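Local coordinates for protein SAM dependent methyltransferase (Agrobacterium tumefaciens, PDB 2IGT) that probably transfers a methyl group from bound S-adenosylmethionine to an acceptor substrate, at residues Glu142-Ala147 with Leu169-Ala174; Glu193-Ala198 with Ile205-Glu210; Val35-Ser40 with Ser322-Trp327. All coordinates share one frame; numbering follows the deposited sequence. Where two conformers were deposited one is given.

Contact 1. Residues Glu142-Ala147 with Leu169-Ala174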
loop_
_atom_site.group_PDB
_atom_site.type_symbol
_atom_site.label_atom_id
_atom_site.label_comp_id
_atom_site.label_asym_id
_atom_site.label_seq_id
_atom_site.Cartn_x
_atom_site.Cartn_y
_atom_site.Cartn_z
ATOM N N GLU A 142 -3.393 -31.342 19.577
ATOM C CA GLU A 142 -3.546 -32.510 20.438
ATOM C C GLU A 142 -2.268 -32.826 21.211
ATOM O O GLU A 142 -2.319 -33.099 22.422
ATOM C CB GLU A 142 -4.046 -33.719 19.624
ATOM C CG GLU A 142 -5.536 -33.596 19.277
ATOM C CD GLU A 142 -6.042 -34.589 18.229
ATOM O OE1 GLU A 142 -5.259 -35.092 17.389
ATOM O OE2 GLU A 142 -7.264 -34.844 18.236
ATOM N N TRP A 143 -1.137 -32.791 20.506
ATOM C CA TRP A 143 0.188 -32.957 21.113
ATOM C C TRP A 143 0.400 -31.881 22.196
ATOM O O TRP A 143 0.806 -32.180 23.313
ATOM C CB TRP A 143 1.317 -32.939 20.063
ATOM C CG TRP A 143 2.666 -32.933 20.731
ATOM C CD1 TRP A 143 3.427 -34.019 21.098
ATOM C CD2 TRP A 143 3.385 -31.774 21.152
ATOM N NE1 TRP A 143 4.585 -33.591 21.737
ATOM C CE2 TRP A 143 4.579 -32.220 21.781
ATOM C CE3 TRP A 143 3.140 -30.389 21.053
ATOM C CZ2 TRP A 143 5.533 -31.321 22.306
ATOM C CZ3 TRP A 143 4.091 -29.498 21.577
ATOM C CH2 TRP A 143 5.266 -29.970 22.200
ATOM N N LEU A 144 0.079 -30.636 21.846
ATOM C CA LEU A 144 0.179 -29.491 22.751
ATOM C C LEU A 144 -0.740 -29.602 23.988
ATOM O O LEU A 144 -0.287 -29.444 25.110
ATOM C CB LEU A 144 -0.125 -28.215 21.951
ATOM C CG LEU A 144 -0.228 -26.899 22.716
ATOM C CD1 LEU A 144 1.111 -26.544 23.323
ATOM C CD2 LEU A 144 -0.716 -25.781 21.745
ATOM N N LYS A 145 -2.025 -29.872 23.763
ATOM C CA LYS A 145 -2.980 -30.100 24.855
ATOM C C LYS A 145 -2.459 -31.165 25.823
ATOM O O LYS A 145 -2.405 -30.921 27.040
ATOM C CB LYS A 145 -4.375 -30.475 24.295
ATOM C CG LYS A 145 -5.507 -30.593 25.352
ATOM C CD LYS A 145 -6.851 -30.755 24.623
ATOM C CE LYS A 145 -8.078 -30.941 25.553
ATOM N NZ LYS A 145 -7.913 -32.129 26.378
ATOM N N ASN A 146 -2.090 -32.336 25.295
ATOM C CA ASN A 146 -1.531 -33.414 26.117
ATOM C C ASN A 146 -0.309 -32.962 26.928
ATOM O O ASN A 146 -0.236 -33.206 28.140
ATOM C CB ASN A 146 -1.142 -34.629 25.265
ATOM C CG ASN A 146 -0.433 -35.714 26.093
ATOM O OD1 ASN A 146 0.788 -35.873 26.029
ATOM N ND2 ASN A 146 -1.200 -36.415 26.915
ATOM N N ALA A 147 0.648 -32.318 26.258
ATOM C CA ALA A 147 1.858 -31.848 26.927
ATOM C C ALA A 147 1.532 -30.890 28.087
ATOM O O ALA A 147 2.069 -31.064 29.174
ATOM C CB ALA A 147 2.828 -31.188 25.945
ATOM N N LEU A 169 -5.235 -20.735 22.132
ATOM C CA LEU A 169 -6.422 -20.954 22.951
ATOM C C LEU A 169 -6.464 -22.367 23.536
ATOM O O LEU A 169 -6.830 -22.543 24.712
ATOM C CB LEU A 169 -7.696 -20.627 22.149
ATOM C CG LEU A 169 -7.795 -19.167 21.694
ATOM C CD1 LEU A 169 -9.050 -18.944 20.865
ATOM C CD2 LEU A 169 -7.728 -18.159 22.880
ATOM N N VAL A 170 -6.047 -23.352 22.735
ATOM C CA VAL A 170 -5.910 -24.741 23.214
ATOM C C VAL A 170 -4.950 -24.789 24.419
ATOM O O VAL A 170 -5.280 -25.363 25.461
ATOM C CB VAL A 170 -5.455 -25.723 22.087
ATOM C CG1 VAL A 170 -5.144 -27.093 22.666
ATOM C CG2 VAL A 170 -6.553 -25.880 20.994
ATOM N N ALA A 171 -3.782 -24.162 24.279
ATOM C CA ALA A 171 -2.787 -24.143 25.368
ATOM C C ALA A 171 -3.335 -23.457 26.619
ATOM O O ALA A 171 -3.246 -23.991 27.738
ATOM C CB ALA A 171 -1.471 -23.502 24.908
ATOM N N ALA A 172 -3.932 -22.286 26.428
ATOM C CA ALA A 172 -4.523 -21.540 27.538
ATOM C C ALA A 172 -5.682 -22.279 28.238
ATOM O O ALA A 172 -5.779 -22.246 29.487
ATOM C CB ALA A 172 -4.953 -20.131 27.072
ATOM N N ALA A 173 -6.527 -22.964 27.471
ATOM C CA ALA A 173 -7.627 -23.757 28.058
ATOM C C ALA A 173 -7.069 -24.856 28.953
ATOM O O ALA A 173 -7.652 -25.180 29.985
ATOM C CB ALA A 173 -8.493 -24.368 26.989
ATOM N N ALA A 174 -5.918 -25.397 28.552
ATOM C CA ALA A 174 -5.235 -26.469 29.278
ATOM C C ALA A 174 -4.407 -25.992 30.476
ATOM O O ALA A 174 -3.862 -26.821 31.236
ATOM C CB ALA A 174 -4.363 -27.294 28.291
#
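Leu144 and Lys145 of helix 138-150 lean on Val170 and Ala171 of helix 166-173 and on Ala174, which follows it; the two are neighbouring helices of the Rossmann-like methyltransferase fold. In chain order these helices come just before and just after strand 156-160. The contact is a worked example of how small residues let helices come close: the CA atoms of Lys145 and Ala171 are 6.0 Å apart, and no hydrogen bond spans the seam. Leu144 carries the side nearer the sheet. Its CG stands opposite the backbone N (chi1 174°), and a second turn at chi2 (65°) carries the branch to the other helix, where CD2 of Leu144 rests on the methyl CB of Ala171 at 4.0 Å. The same side chain touches Ile228 and Leu230 of strand 228-231, so it is wedged between helix and sheet. Lys145 works differently, with only the root of its chain engaged. Its CB packs against CG1 of Val170 at 3.8 Å, while the extended CG to CE portion runs off and bends at chi4 (-60°). That bend serves the ammonium group, whose NZ forms a salt bridge with Glu149 OE1 one turn further along its own helix; the charge is thus kept apart from the apolar seam. On the valine, CG1 is the branch that meets the foot of the lysine. Leu117, from a loop, touches both Lys145 and Val170 and so borders this side. Further along, Ala174 has its own N held by Val170 O at 3.2 Å, and its CB turns to the first helix, approaching the carbonyl O of Lys145 only loosely, at 4.3 Å.

Contact 2. Residues Glu193-Ala198 with Ile205-Glu210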
loop_
_atom_site.group_PDB
_atom_site.type_symbol
_atom_site.label_atom_id
_atom_site.label_comp_id
_atom_site.label_asym_id
_atom_site.label_seq_id
_atom_site.Cartn_x
_atom_site.Cartn_y
_atom_site.Cartn_z
ATOM N N GLU A 193 -10.853 -11.817 19.352
ATOM C CA GLU A 193 -12.253 -12.170 19.140
ATOM C C GLU A 193 -12.510 -13.648 19.460
ATOM O O GLU A 193 -13.514 -13.962 20.089
ATOM C CB GLU A 193 -12.704 -11.867 17.710
ATOM C CG GLU A 193 -13.027 -10.421 17.449
ATOM C CD GLU A 193 -13.519 -10.198 16.036
ATOM O OE1 GLU A 193 -14.536 -10.812 15.661
ATOM O OE2 GLU A 193 -12.870 -9.419 15.293
ATOM N N ASN A 194 -11.617 -14.536 19.007
ATOM C CA ASN A 194 -11.698 -15.963 19.325
ATOM C C ASN A 194 -11.524 -16.242 20.823
ATOM O O ASN A 194 -12.260 -17.035 21.411
ATOM C CB ASN A 194 -10.667 -16.759 18.503
ATOM C CG ASN A 194 -11.017 -16.803 17.026
ATOM O OD1 ASN A 194 -12.175 -16.614 16.651
ATOM N ND2 ASN A 194 -10.020 -17.086 16.179
ATOM N N GLN A 195 -10.560 -15.574 21.450
ATOM C CA GLN A 195 -10.420 -15.689 22.899
ATOM C C GLN A 195 -11.743 -15.364 23.647
ATOM O O GLN A 195 -12.154 -16.086 24.584
ATOM C CB GLN A 195 -9.269 -14.788 23.376
ATOM C CG GLN A 195 -9.055 -14.805 24.911
ATOM C CD GLN A 195 -8.099 -13.744 25.375
ATOM O OE1 GLN A 195 -7.888 -12.741 24.679
ATOM N NE2 GLN A 195 -7.507 -13.949 26.559
ATOM N N VAL A 196 -12.401 -14.280 23.241
ATOM C CA VAL A 196 -13.674 -13.880 23.868
ATOM C C VAL A 196 -14.708 -14.982 23.667
ATOM O O VAL A 196 -15.309 -15.449 24.635
ATOM C CB VAL A 196 -14.221 -12.545 23.315
ATOM C CG1 VAL A 196 -15.631 -12.270 23.834
ATOM C CG2 VAL A 196 -13.281 -11.410 23.688
ATOM N N LEU A 197 -14.877 -15.410 22.415
ATOM C CA LEU A 197 -15.837 -16.443 22.072
ATOM C C LEU A 197 -15.578 -17.751 22.831
ATOM O O LEU A 197 -16.522 -18.423 23.245
ATOM C CB LEU A 197 -15.827 -16.672 20.562
ATOM C CG LEU A 197 -17.057 -17.334 19.950
ATOM C CD1 LEU A 197 -18.242 -16.331 19.940
ATOM C CD2 LEU A 197 -16.734 -17.858 18.556
ATOM N N ALA A 198 -14.304 -18.089 23.029
ATOM C CA ALA A 198 -13.917 -19.321 23.707
ATOM C C ALA A 198 -14.039 -19.270 25.233
ATOM O O ALA A 198 -13.862 -20.295 25.903
ATOM C CB ALA A 198 -12.515 -19.745 23.307
ATOM N N ILE A 205 -2.986 -15.032 28.490
ATOM C CA ILE A 205 -2.483 -14.948 27.114
ATOM C C ILE A 205 -1.944 -13.535 26.900
ATOM O O ILE A 205 -2.669 -12.543 27.081
ATOM C CB ILE A 205 -3.558 -15.250 26.077
ATOM C CG1 ILE A 205 -4.200 -16.618 26.356
ATOM C CG2 ILE A 205 -2.952 -15.189 24.625
ATOM C CD1 ILE A 205 -5.325 -16.955 25.389
ATOM N N ARG A 206 -0.671 -13.443 26.544
ATOM C CA ARG A 206 -0.044 -12.164 26.246
ATOM C C ARG A 206 0.036 -11.984 24.715
ATOM O O ARG A 206 0.658 -12.801 24.016
ATOM C CB ARG A 206 1.333 -12.096 26.934
ATOM C CG ARG A 206 2.294 -11.069 26.365
ATOM C CD ARG A 206 3.538 -10.930 27.245
ATOM N NE ARG A 206 4.436 -12.078 27.091
ATOM C CZ ARG A 206 5.737 -12.066 27.362
ATOM N NH1 ARG A 206 6.310 -10.964 27.842
ATOM N NH2 ARG A 206 6.458 -13.163 27.176
ATOM N N TRP A 207 -0.618 -10.934 24.208
ATOM C CA TRP A 207 -0.762 -10.707 22.761
ATOM C C TRP A 207 0.320 -9.754 22.332
ATOM O O TRP A 207 0.378 -8.620 22.830
ATOM C CB TRP A 207 -2.143 -10.108 22.423
ATOM C CG TRP A 207 -3.303 -10.977 22.826
ATOM C CD1 TRP A 207 -4.118 -10.798 23.914
ATOM C CD2 TRP A 207 -3.771 -12.164 22.164
ATOM N NE1 TRP A 207 -5.060 -11.799 23.968
ATOM C CE2 TRP A 207 -4.875 -12.646 22.904
ATOM C CE3 TRP A 207 -3.368 -12.862 21.019
ATOM C CZ2 TRP A 207 -5.578 -13.808 22.546
ATOM C CZ3 TRP A 207 -4.060 -14.031 20.669
ATOM C CH2 TRP A 207 -5.163 -14.483 21.428
ATOM N N ILE A 208 1.205 -10.211 21.452
ATOM C CA ILE A 208 2.361 -9.431 21.088
ATOM C C ILE A 208 2.252 -9.120 19.588
ATOM O O ILE A 208 2.240 -10.038 18.769
ATOM C CB ILE A 208 3.708 -10.201 21.370
ATOM C CG1 ILE A 208 3.894 -10.526 22.869
ATOM C CG2 ILE A 208 4.915 -9.427 20.820
ATOM C CD1 ILE A 208 4.043 -9.317 23.815
ATOM N N CYS A 209 2.162 -7.835 19.245
ATOM C CA CYS A 209 2.100 -7.433 17.843
ATOM C C CYS A 209 3.491 -6.910 17.451
ATOM O O CYS A 209 3.828 -5.747 17.677
ATOM C CB CYS A 209 1.002 -6.395 17.622
ATOM S SG CYS A 209 0.780 -5.977 15.862
ATOM N N GLU A 210 4.309 -7.813 16.910
ATOM C CA GLU A 210 5.701 -7.524 16.630
ATOM C C GLU A 210 6.178 -8.511 15.585
ATOM O O GLU A 210 5.571 -9.579 15.395
ATOM C CB GLU A 210 6.564 -7.605 17.909
ATOM C CG GLU A 210 8.039 -7.109 17.715
ATOM C CD GLU A 210 8.832 -6.859 19.018
ATOM O OE1 GLU A 210 8.587 -7.532 20.027
ATOM O OE2 GLU A 210 9.730 -5.981 19.022
HETATM O O HOH W 1 -5.315 -11.926 27.423
#
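The beta-alpha-beta unit made of strand 177-181, helix 185-198 and strand 205-208 is fastened here where its helix meets its second strand, by Gln195 against Ile205 and Trp207. Gln195 reaches across with CG opposite its backbone N (chi1 179°) and the rest of the chain extended, which delivers the amide to the rim of the indole. Trp207 NE1 gives a weak hydrogen bond to Gln195 OE1, 3.1 Å long and bent to 134°. The oxygen lies near the ring plane, yet the amide itself is turned 62° from that plane. Gln195 OE1 also sits 3.3 Å from Trp207 CZ2, beside the edge running from NE1 through CE2 to CZ2. The amide nitrogen has different partners: Gln195 NE2 donates to Leu200 O, in the turn between helix and strand, and to a water at 3.1 Å, which in turn donates to Ile205 O at 2.7 Å. Both ends of a buried amide are thereby occupied, and its rotation is probably fixed. Ile205 adds apolar cover, its CD1 3.9 Å from Gln195 NE2 and its CG2 above one indole face, offset toward the rim. The strand leads on to Glu210, which touches the bound S-adenosylmethionine. Trp207 also touches Ile188 and Ala191 of helix 185-198 and meets the ring of His180 on strand 177-181, whereas Leu169 of helix 166-173 packs on Gln195 and Ile205, and Arg206 and Ile208 touch helix 212-222.

Contact 3. Residues Val35-Ser40 with Ser322-Trp327. With ACY (acetic acid), chain H.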
loop_
_atom_site.group_PDB
_atom_site.type_symbol
_atom_site.label_atom_id
_atom_site.label_comp_id
_atom_site.label_asym_id
_atom_site.label_seq_id
_atom_site.Cartn_x
_atom_site.Cartn_y
_atom_site.Cartn_z
ATOM N N VAL A 35 7.733 -39.090 9.256
ATOM C CA VAL A 35 6.542 -39.387 10.053
ATOM C C VAL A 35 5.362 -38.666 9.365
ATOM O O VAL A 35 5.393 -37.442 9.129
ATOM C CB VAL A 35 6.702 -38.963 11.552
ATOM C CG1 VAL A 35 5.390 -39.152 12.313
ATOM C CG2 VAL A 35 7.807 -39.800 12.262
ATOM N N ILE A 36 4.335 -39.418 8.994
ATOM C CA ILE A 36 3.219 -38.801 8.304
ATOM C C ILE A 36 2.106 -38.659 9.347
ATOM O O ILE A 36 1.614 -39.660 9.881
ATOM C CB ILE A 36 2.721 -39.612 7.070
ATOM C CG1 ILE A 36 3.860 -39.880 6.050
ATOM C CG2 ILE A 36 1.488 -38.886 6.406
ATOM C CD1 ILE A 36 4.554 -38.590 5.497
ATOM N N LEU A 37 1.755 -37.422 9.667
ATOM C CA LEU A 37 0.687 -37.157 10.618
ATOM C C LEU A 37 -0.591 -36.954 9.845
ATOM O O LEU A 37 -0.620 -36.218 8.865
ATOM C CB LEU A 37 0.999 -35.915 11.443
ATOM C CG LEU A 37 2.211 -36.005 12.376
ATOM C CD1 LEU A 37 2.355 -34.624 13.048
ATOM C CD2 LEU A 37 2.083 -37.152 13.402
ATOM N N GLU A 38 -1.647 -37.634 10.271
ATOM C CA GLU A 38 -2.883 -37.617 9.513
ATOM C C GLU A 38 -4.057 -37.239 10.395
ATOM O O GLU A 38 -4.205 -37.732 11.508
ATOM C CB GLU A 38 -3.114 -38.983 8.842
ATOM C CG GLU A 38 -4.522 -39.213 8.347
ATOM C CD GLU A 38 -4.671 -40.505 7.534
ATOM O OE1 GLU A 38 -3.674 -40.987 6.941
ATOM O OE2 GLU A 38 -5.801 -41.023 7.468
ATOM N N SER A 39 -4.892 -36.365 9.864
ATOM C CA SER A 39 -6.145 -35.984 10.474
ATOM C C SER A 39 -7.306 -36.389 9.537
ATOM O O SER A 39 -7.234 -36.148 8.325
ATOM C CB SER A 39 -6.130 -34.460 10.618
ATOM O OG SER A 39 -7.266 -34.035 11.316
ATOM N N SER A 40 -8.358 -36.974 10.102
ATOM C CA SER A 40 -9.556 -37.297 9.319
ATOM C C SER A 40 -10.742 -36.335 9.544
ATOM O O SER A 40 -11.813 -36.476 8.911
ATOM C CB SER A 40 -9.961 -38.762 9.521
ATOM O OG SER A 40 -9.066 -39.623 8.827
ATOM N N SER A 322 1.153 -29.513 4.628
ATOM C CA SER A 322 2.239 -28.751 5.231
ATOM C C SER A 322 3.307 -29.705 5.713
ATOM O O SER A 322 3.101 -30.931 5.736
ATOM C CB SER A 322 1.723 -27.921 6.441
ATOM O OG SER A 322 0.977 -28.771 7.296
ATOM N N LEU A 323 4.458 -29.124 6.052
ATOM C CA LEU A 323 5.582 -29.862 6.640
ATOM C C LEU A 323 5.624 -29.591 8.122
ATOM O O LEU A 323 5.040 -28.610 8.629
ATOM C CB LEU A 323 6.913 -29.384 6.037
ATOM C CG LEU A 323 6.950 -29.160 4.524
ATOM C CD1 LEU A 323 8.329 -28.574 4.124
ATOM C CD2 LEU A 323 6.660 -30.476 3.763
ATOM N N PHE A 324 6.288 -30.484 8.838
ATOM C CA PHE A 324 6.520 -30.237 10.257
ATOM C C PHE A 324 7.824 -30.883 10.667
ATOM O O PHE A 324 8.288 -31.861 10.058
ATOM C CB PHE A 324 5.385 -30.773 11.135
ATOM C CG PHE A 324 5.427 -32.283 11.316
ATOM C CD1 PHE A 324 4.887 -33.121 10.344
ATOM C CD2 PHE A 324 6.030 -32.853 12.436
ATOM C CE1 PHE A 324 4.947 -34.519 10.474
ATOM C CE2 PHE A 324 6.088 -34.240 12.596
ATOM C CZ PHE A 324 5.546 -35.081 11.613
ATOM N N SER A 325 8.399 -30.314 11.714
ATOM C CA SER A 325 9.505 -30.921 12.410
ATOM C C SER A 325 9.359 -30.575 13.895
ATOM O O SER A 325 9.156 -29.415 14.245
ATOM C CB SER A 325 10.831 -30.381 11.868
ATOM O OG SER A 325 11.897 -31.064 12.508
ATOM N N ARG A 326 9.473 -31.587 14.757
ATOM C CA ARG A 326 9.268 -31.417 16.179
ATOM C C ARG A 326 10.430 -32.031 16.967
ATOM O O ARG A 326 10.727 -33.232 16.839
ATOM C CB ARG A 326 7.952 -32.075 16.597
ATOM C CG ARG A 326 7.662 -32.034 18.099
ATOM C CD ARG A 326 6.283 -32.624 18.335
ATOM N NE ARG A 326 6.341 -34.058 18.083
ATOM C CZ ARG A 326 5.354 -34.797 17.602
ATOM N NH1 ARG A 326 4.182 -34.250 17.286
ATOM N NH2 ARG A 326 5.558 -36.095 17.430
ATOM N N TRP A 327 11.084 -31.189 17.761
ATOM C CA TRP A 327 12.070 -31.644 18.730
ATOM C C TRP A 327 11.376 -31.856 20.081
ATOM O O TRP A 327 10.574 -31.021 20.513
ATOM C CB TRP A 327 13.245 -30.652 18.893
ATOM C CG TRP A 327 14.184 -31.108 20.025
ATOM C CD1 TRP A 327 15.229 -32.002 19.931
ATOM C CD2 TRP A 327 14.081 -30.761 21.414
ATOM N NE1 TRP A 327 15.808 -32.190 21.177
ATOM C CE2 TRP A 327 15.110 -31.455 22.103
ATOM C CE3 TRP A 327 13.216 -29.928 22.146
ATOM C CZ2 TRP A 327 15.302 -31.330 23.482
ATOM C CZ3 TRP A 327 13.422 -29.798 23.538
ATOM C CH2 TRP A 327 14.447 -30.499 24.180
HETATM C C ACY H . 1.809 -37.210 17.070
HETATM O O ACY H . 1.546 -36.097 17.566
HETATM O OXT ACY H . 2.973 -37.621 16.844
HETATM C CH3 ACY H . 0.655 -38.111 16.713
#
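Leu37 lies over a face of the Phe324 ring, linking strand 30-39 to strand 318-328 within the large mixed sheet of the Rossmann-like methyltransferase fold. The two are not direct neighbours, since strand 297-306 runs between them, and the CA atoms of Leu37 and Phe324 stay 9.1 Å apart; the contact is made mainly by side chains, with the carbonyl of Val35 joining in. It illustrates how a single interface can be firm at one end and slack at the other. The firm end is a CH-pi contact: Leu37 CD1 stands 3.6 Å from the centroid of the Phe324 ring, only 16° off the normal, and the two side chains meet nearly at right angles. Phe324 takes a chi1 of 77°, with CG between the backbone N and the carbonyl carbon, and so swings its ring toward strand 30-39. The ring's leading edge then runs up to the backbone, with Phe324 CE1 3.2 Å from Val35 O near the ring plane, while Val35 CB touches Phe324 CZ at 4.1 Å. His140, from helix 138-150, also meets this ring, and Leu37 touches the same helix. Toward Arg326 the protein groups draw apart, and a bound acetic acid, probably from the crystallisation liquor and probably ionised here, stands between leucine and arginine. Its OXT is 3.6 Å from Leu37 CD2. The partly exposed Arg326 runs out extended and bends at chi3, offering two nitrogens to this group, and its cation lies against Trp143 in a cation-pi contact. The two bonds are unequal: Arg326 NH1 reaches O of the acetic acid at 3.2 Å along a bent path, whereas Arg326 NH2 meets OXT, which lies in the guanidinium plane, at 3.1 Å and a straighter 161°.

Followed from the N terminus, the chain first lays down strand 30-39, but contact 3 is completed only when segment 322-327 arrives, 282 residues after the end of 35-40, so it brackets both other contacts. Within that long excursion contact 1 closes a short loop around strand 156-160, and contact 2 then closes a still shorter one at the turn from helix 185-198 to strand 205-208; the two follow in series without crossing. Leu169 connects them, packing on Asn194, Gln195 and Ile205. At the other end of contact 1, Trp143 touches Arg326 of contact 3. Helix 138-150 and its neighbours thus bridge two regions of one sheet whose contacts, 2 and 3, have centres about 26 Å apart.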